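Local coordinates for protein ribonucleoside-diphosphate reductase (Pseudomonas aeruginosa, PDB 5IM3) that probably reduces ribonucleoside diphosphates to deoxyribonucleotides for DNA synthesis, as an allosterically regulated class I enzyme that binds dATP, at residues Val860-Ser864 with Met894-Leu900; Ile870-Leu876 with Leu900-Tyr905. One frame throughout, in Å; residues are numbered along the deposited sequence.

Contact 1 (Val860-Ser864 with Met894-Leu900); sequences VEAAS and MAWFRGL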
loop_
_atom_site.group_PDB
_atom_site.type_symbol
_atom_site.label_atom_id
_atom_site.label_comp_id
_atom_site.label_asym_id
_atom_site.label_seq_id
_atom_site.Cartn_x
_atom_site.Cartn_y
_atom_site.Cartn_z
ATOM N N VAL A 860 -3.485 -27.108 -20.498
ATOM C CA VAL A 860 -4.653 -27.800 -19.964
ATOM C C VAL A 860 -5.329 -28.622 -21.054
ATOM O O VAL A 860 -5.644 -29.802 -20.858
ATOM C CB VAL A 860 -5.627 -26.788 -19.334
ATOM C CG1 VAL A 860 -6.936 -27.466 -18.946
ATOM C CG2 VAL A 860 -4.987 -26.126 -18.125
ATOM N N GLU A 861 -5.577 -28.007 -22.215
ATOM C CA GLU A 861 -6.253 -28.714 -23.299
ATOM C C GLU A 861 -5.440 -29.911 -23.770
ATOM O O GLU A 861 -6.002 -30.963 -24.099
ATOM C CB GLU A 861 -6.521 -27.762 -24.464
ATOM C CG GLU A 861 -7.913 -27.154 -24.460
ATOM C CD GLU A 861 -8.999 -28.191 -24.681
ATOM O OE1 GLU A 861 -8.673 -29.307 -25.143
ATOM O OE2 GLU A 861 -10.175 -27.892 -24.387
ATOM N N ALA A 862 -4.115 -29.766 -23.822
ATOM C CA ALA A 862 -3.263 -30.891 -24.185
ATOM C C ALA A 862 -3.389 -32.014 -23.164
ATOM O O ALA A 862 -3.554 -33.185 -23.524
ATOM C CB ALA A 862 -1.811 -30.431 -24.298
ATOM N N ALA A 863 -3.314 -31.670 -21.876
ATOM C CA ALA A 863 -3.467 -32.677 -20.835
ATOM C C ALA A 863 -4.852 -33.307 -20.887
ATOM O O ALA A 863 -5.003 -34.511 -20.652
ATOM C CB ALA A 863 -3.206 -32.055 -19.466
ATOM N N SER A 864 -5.875 -32.511 -21.216
ATOM C CA SER A 864 -7.233 -33.042 -21.303
ATOM C C SER A 864 -7.331 -34.160 -22.334
ATOM O O SER A 864 -8.003 -35.171 -22.103
ATOM C CB SER A 864 -8.215 -31.922 -21.646
ATOM O OG SER A 864 -9.523 -32.437 -21.836
ATOM N N MET A 894 -11.358 -24.399 -15.853
ATOM C CA MET A 894 -11.134 -25.050 -17.139
ATOM C C MET A 894 -10.566 -26.451 -16.954
ATOM O O MET A 894 -10.982 -27.391 -17.641
ATOM C CB MET A 894 -10.195 -24.195 -17.992
ATOM C CG MET A 894 -9.819 -24.803 -19.337
ATOM S SD MET A 894 -8.556 -23.841 -20.198
ATOM C CE MET A 894 -8.396 -24.787 -21.710
ATOM N N ALA A 895 -9.609 -26.606 -16.038
ATOM C CA ALA A 895 -9.032 -27.923 -15.783
ATOM C C ALA A 895 -10.108 -28.930 -15.402
ATOM O O ALA A 895 -10.111 -30.067 -15.893
ATOM C CB ALA A 895 -7.977 -27.828 -14.681
ATOM N N TRP A 896 -11.028 -28.532 -14.524
ATOM C CA TRP A 896 -12.137 -29.404 -14.152
ATOM C C TRP A 896 -13.105 -29.579 -15.317
ATOM O O TRP A 896 -13.545 -30.696 -15.614
ATOM C CB TRP A 896 -12.851 -28.823 -12.930
ATOM C CG TRP A 896 -14.027 -29.617 -12.464
ATOM C CD1 TRP A 896 -14.004 -30.837 -11.853
ATOM C CD2 TRP A 896 -15.402 -29.237 -12.554
ATOM N NE1 TRP A 896 -15.284 -31.244 -11.563
ATOM C CE2 TRP A 896 -16.161 -30.278 -11.983
ATOM C CE3 TRP A 896 -16.068 -28.118 -13.063
ATOM C CZ2 TRP A 896 -17.550 -30.236 -11.911
ATOM C CZ3 TRP A 896 -17.442 -28.078 -12.991
ATOM C CH2 TRP A 896 -18.170 -29.129 -12.412
ATOM N N PHE A 897 -13.441 -28.482 -15.992
ATOM C CA PHE A 897 -14.393 -28.538 -17.097
ATOM C C PHE A 897 -13.904 -29.449 -18.220
ATOM O O PHE A 897 -14.719 -29.991 -18.975
ATOM C CB PHE A 897 -14.648 -27.119 -17.617
ATOM C CG PHE A 897 -15.796 -27.014 -18.578
ATOM C CD1 PHE A 897 -17.101 -27.150 -18.138
ATOM C CD2 PHE A 897 -15.570 -26.751 -19.918
ATOM C CE1 PHE A 897 -18.159 -27.045 -19.021
ATOM C CE2 PHE A 897 -16.622 -26.645 -20.803
ATOM C CZ PHE A 897 -17.918 -26.793 -20.355
ATOM N N ARG A 898 -12.589 -29.638 -18.341
ATOM C CA ARG A 898 -12.008 -30.426 -19.424
ATOM C C ARG A 898 -11.697 -31.860 -19.011
ATOM O O ARG A 898 -10.959 -32.556 -19.716
ATOM C CB ARG A 898 -10.743 -29.747 -19.952
ATOM C CG ARG A 898 -10.991 -28.416 -20.635
ATOM C CD ARG A 898 -11.809 -28.598 -21.903
ATOM N NE ARG A 898 -12.222 -27.332 -22.493
ATOM C CZ ARG A 898 -13.032 -27.233 -23.540
ATOM N NH1 ARG A 898 -13.508 -28.326 -24.120
ATOM N NH2 ARG A 898 -13.363 -26.038 -24.010
ATOM N N GLY A 899 -12.239 -32.314 -17.886
ATOM C CA GLY A 899 -12.123 -33.709 -17.519
ATOM C C GLY A 899 -10.782 -34.123 -16.965
ATOM O O GLY A 899 -10.461 -35.315 -16.987
ATOM N N LEU A 900 -9.985 -33.186 -16.464
ATOM C CA LEU A 900 -8.720 -33.555 -15.847
ATOM C C LEU A 900 -8.960 -34.195 -14.486
ATOM O O LEU A 900 -9.890 -33.830 -13.759
ATOM C CB LEU A 900 -7.813 -32.332 -15.705
ATOM C CG LEU A 900 -7.197 -31.776 -16.992
ATOM C CD1 LEU A 900 -6.359 -30.553 -16.670
ATOM C CD2 LEU A 900 -6.353 -32.821 -17.713
#
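Val860 projects from helix 856-866 onto the end of helix 885-897, its CG1 methyl 3.8 Å from CA of Ala895 and 3.9 Å from CG of Met894. Alanine suits the position because a small methyl lets the helices draw close: the CA atoms of Val860 and Ala895 are 6.1 Å apart. Val860 CG1 also meets CD1 of Leu900 at 3.9 Å, while Leu900 CD2 rests 3.7 Å from Ala863 CB, so the two methyls of Leu900 lie against Val860 and Ala863, both of helix 856-866. Leu900 can reach this place because the second helix ends in a Schellman motif. Arg898 leaves the helical conformation, and Gly899 takes the positive phi of the C-prime residue, readily accessible without a side chain. The motif is closed by Gly899 N to Trp896 O (3.1 Å) and Leu900 N to Ala895 O (3.2 Å). The CA-to-CB bond of Trp896 points away, and its indole bonds to Asp489 and packs with Arg735 and Phe496. Ser864 answers the helix end: its OG donates to Arg898 O at 2.6 Å, a compact donor for the carbonyl of the first residue past the helix. Beyond it Glu861 OE2 forms a salt bridge with Arg898 NE at 2.8 Å, and CG of Glu861 touches CE of Met894 at 3.7 Å. The carboxylate oxygen lies well out of the guanidinium plane, over one face, and receives no N-H. Apolar packing in the interior thus gives way to charge at the partly exposed margin, where attraction is electrostatic and the directional bond is left to the serine.

Contact 2 (Ile870-Leu876 with Leu900-Tyr905); sequences IDQAQSL and LKTTYY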
loop_
_atom_site.group_PDB
_atom_site.type_symbol
_atom_site.label_atom_id
_atom_site.label_comp_id
_atom_site.label_asym_id
_atom_site.label_seq_id
_atom_site.Cartn_x
_atom_site.Cartn_y
_atom_site.Cartn_z
ATOM N N ILE A 870 -5.458 -42.315 -20.915
ATOM C CA ILE A 870 -4.734 -42.778 -19.741
ATOM C C ILE A 870 -5.744 -43.287 -18.720
ATOM O O ILE A 870 -6.754 -42.624 -18.448
ATOM C CB ILE A 870 -3.866 -41.646 -19.164
ATOM C CG1 ILE A 870 -2.841 -41.193 -20.210
ATOM C CG2 ILE A 870 -3.170 -42.087 -17.881
ATOM C CD1 ILE A 870 -2.085 -39.932 -19.845
ATOM N N ASP A 871 -5.484 -44.474 -18.163
ATOM C CA ASP A 871 -6.393 -45.020 -17.159
ATOM C C ASP A 871 -6.151 -44.425 -15.776
ATOM O O ASP A 871 -7.089 -44.343 -14.980
ATOM C CB ASP A 871 -6.298 -46.552 -17.102
ATOM C CG ASP A 871 -4.874 -47.066 -17.195
ATOM O OD1 ASP A 871 -3.928 -46.256 -17.126
ATOM O OD2 ASP A 871 -4.701 -48.292 -17.340
ATOM N N GLN A 872 -4.933 -43.993 -15.475
ATOM C CA GLN A 872 -4.636 -43.282 -14.237
ATOM C C GLN A 872 -4.656 -41.777 -14.523
ATOM O O GLN A 872 -5.640 -41.314 -15.106
ATOM C CB GLN A 872 -3.330 -43.808 -13.644
ATOM C CG GLN A 872 -3.301 -45.309 -13.428
ATOM C CD GLN A 872 -2.277 -45.723 -12.388
ATOM O OE1 GLN A 872 -2.309 -45.258 -11.247
ATOM N NE2 GLN A 872 -1.358 -46.594 -12.780
ATOM N N ALA A 873 -3.644 -41.002 -14.151
ATOM C CA ALA A 873 -3.666 -39.552 -14.330
ATOM C C ALA A 873 -2.302 -39.111 -14.857
ATOM O O ALA A 873 -1.532 -39.907 -15.406
ATOM C CB ALA A 873 -4.062 -38.865 -13.015
ATOM N N GLN A 874 -1.993 -37.823 -14.705
ATOM C CA GLN A 874 -0.717 -37.279 -15.148
ATOM C C GLN A 874 -0.346 -36.084 -14.283
ATOM O O GLN A 874 -1.200 -35.251 -13.963
ATOM C CB GLN A 874 -0.770 -36.866 -16.627
ATOM C CG GLN A 874 -1.901 -35.919 -16.977
ATOM C CD GLN A 874 -2.137 -35.815 -18.473
ATOM O OE1 GLN A 874 -1.236 -35.461 -19.238
ATOM N NE2 GLN A 874 -3.354 -36.132 -18.901
ATOM N N SER A 875 0.930 -36.011 -13.906
ATOM C CA SER A 875 1.427 -34.885 -13.122
ATOM C C SER A 875 1.481 -33.638 -13.994
ATOM O O SER A 875 2.245 -33.583 -14.965
ATOM C CB SER A 875 2.807 -35.204 -12.557
ATOM O OG SER A 875 2.754 -36.344 -11.729
ATOM N N LEU A 876 0.683 -32.636 -13.646
ATOM C CA LEU A 876 0.469 -31.471 -14.502
ATOM C C LEU A 876 0.820 -30.203 -13.735
ATOM O O LEU A 876 -0.003 -29.682 -12.977
ATOM C CB LEU A 876 -0.971 -31.424 -14.996
ATOM C CG LEU A 876 -1.264 -30.335 -16.029
ATOM C CD1 LEU A 876 -0.466 -30.573 -17.306
ATOM C CD2 LEU A 876 -2.752 -30.278 -16.326
ATOM N N LEU A 900 -9.985 -33.186 -16.464
ATOM C CA LEU A 900 -8.720 -33.555 -15.847
ATOM C C LEU A 900 -8.960 -34.195 -14.486
ATOM O O LEU A 900 -9.890 -33.830 -13.759
ATOM C CB LEU A 900 -7.813 -32.332 -15.705
ATOM C CG LEU A 900 -7.197 -31.776 -16.992
ATOM C CD1 LEU A 900 -6.359 -30.553 -16.670
ATOM C CD2 LEU A 900 -6.353 -32.821 -17.713
ATOM N N LYS A 901 -8.117 -35.169 -14.150
ATOM C CA LYS A 901 -8.207 -35.840 -12.861
ATOM C C LYS A 901 -7.402 -35.138 -11.781
ATOM O O LYS A 901 -7.817 -35.133 -10.617
ATOM C CB LYS A 901 -7.726 -37.291 -12.988
ATOM C CG LYS A 901 -8.539 -38.136 -13.952
ATOM C CD LYS A 901 -8.096 -39.586 -13.915
ATOM C CE LYS A 901 -8.899 -40.442 -14.879
ATOM N NZ LYS A 901 -8.450 -41.855 -14.843
ATOM N N THR A 902 -6.266 -34.540 -12.133
ATOM C CA THR A 902 -5.375 -33.956 -11.142
ATOM C C THR A 902 -4.713 -32.707 -11.702
ATOM O O THR A 902 -4.575 -32.538 -12.917
ATOM C CB THR A 902 -4.287 -34.949 -10.711
ATOM O OG1 THR A 902 -3.622 -35.458 -11.876
ATOM C CG2 THR A 902 -4.883 -36.103 -9.918
ATOM N N THR A 903 -4.306 -31.831 -10.789
ATOM C CA THR A 903 -3.338 -30.789 -11.082
ATOM C C THR A 903 -2.249 -30.867 -10.026
ATOM O O THR A 903 -2.435 -31.453 -8.957
ATOM C CB THR A 903 -3.954 -29.374 -11.111
ATOM O OG1 THR A 903 -4.323 -28.968 -9.786
ATOM C CG2 THR A 903 -5.176 -29.327 -12.021
ATOM N N TYR A 904 -1.105 -30.270 -10.341
ATOM C CA TYR A 904 0.088 -30.419 -9.523
ATOM C C TYR A 904 0.531 -29.045 -9.029
ATOM O O TYR A 904 -0.305 -28.250 -8.587
ATOM C CB TYR A 904 1.176 -31.130 -10.343
ATOM C CG TYR A 904 2.309 -31.770 -9.561
ATOM C CD1 TYR A 904 2.226 -31.967 -8.189
ATOM C CD2 TYR A 904 3.471 -32.170 -10.209
ATOM C CE1 TYR A 904 3.268 -32.546 -7.487
ATOM C CE2 TYR A 904 4.516 -32.744 -9.517
ATOM C CZ TYR A 904 4.411 -32.932 -8.160
ATOM O OH TYR A 904 5.456 -33.510 -7.475
ATOM N N TYR A 905 1.826 -28.743 -9.103
ATOM C CA TYR A 905 2.317 -27.452 -8.644
ATOM C C TYR A 905 1.710 -26.314 -9.452
ATOM O O TYR A 905 1.444 -26.439 -10.649
ATOM C CB TYR A 905 3.837 -27.374 -8.764
ATOM C CG TYR A 905 4.601 -28.158 -7.730
ATOM C CD1 TYR A 905 4.750 -27.675 -6.439
ATOM C CD2 TYR A 905 5.200 -29.368 -8.053
ATOM C CE1 TYR A 905 5.459 -28.384 -5.492
ATOM C CE2 TYR A 905 5.912 -30.082 -7.114
ATOM C CZ TYR A 905 6.040 -29.587 -5.837
ATOM O OH TYR A 905 6.752 -30.304 -4.901
HETATM O O HOH W 1 -9.360 -43.040 -17.289
#
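Leu900 starts the second segment, placing CD1 3.6 Å from CD2 of Leu876, so that two branched side chains close the gap between the backbones. Lys901 follows with a fully extended side chain that carries NZ past Ala873, whose CB lies 4.0 Å from Lys901 CB, to the backbone oxygens beyond. Lys901 NZ donates to Gln872 O and to water 1, each at 2.9 Å, and that water donates to Ile870 O at 2.9 Å. Asp871 O is equally near Lys901 NZ, 2.8 Å, but poorly angled. A main-chain carbonyl and a water thus receive hydrogen bonds from this buried ammonium. Both segments are largely extended, though not regular strands, and run in the same direction, with Ala873 beside Lys901 and Leu876 beside Tyr904, and helix 885-897 lies between them in sequence. They belong to the region of the ten-stranded alpha-beta barrel, where Lys901 and Thr903 bond through their backbones to Phe565 and Leu563 around strand 562-565, and Ala873 and Ser875 to Ile769. Thr902 turns its CB toward Ala873, with OG1 3.6 Å from Ala873 CB, a tight fit that alanine permits; that hydroxyl bonds to Thr588 O. Thr903 points away, and its hydroxyl bonds to Leu563 O. Tyr904 gives the segments a backbone link, its N donating to Leu876 O at 2.9 Å, while its CD2 meets CB of Ser875 at 3.9 Å; small Ser875 leaves room for this ring, which meets Trp562 edge-to-face. Tyr905 follows, and the two tyrosines probably correspond to the pair that relays the radical in class I large subunits.

Contacts 1 and 2 lie 10 Å apart, centre to centre, and share Leu900, the residue at which helix 885-897 has given way to the extended chain. Their segments alternate along the sequence: each helix of contact 1 is followed by the extended segment that pairs in contact 2, so the same two helix-to-loop units meet twice. Between the two contacts, Ala863 CB packs 3.6 Å from Leu876 CD2, Ala895 CB lies 4.1 Å from Thr903 CG2, and Ala863 O comes 2.9 Å from Gln874 NE2. Alanines on both helices let the extended segments approach. Both contacts lie within the barrel-domain region and away from the bound dATP molecules.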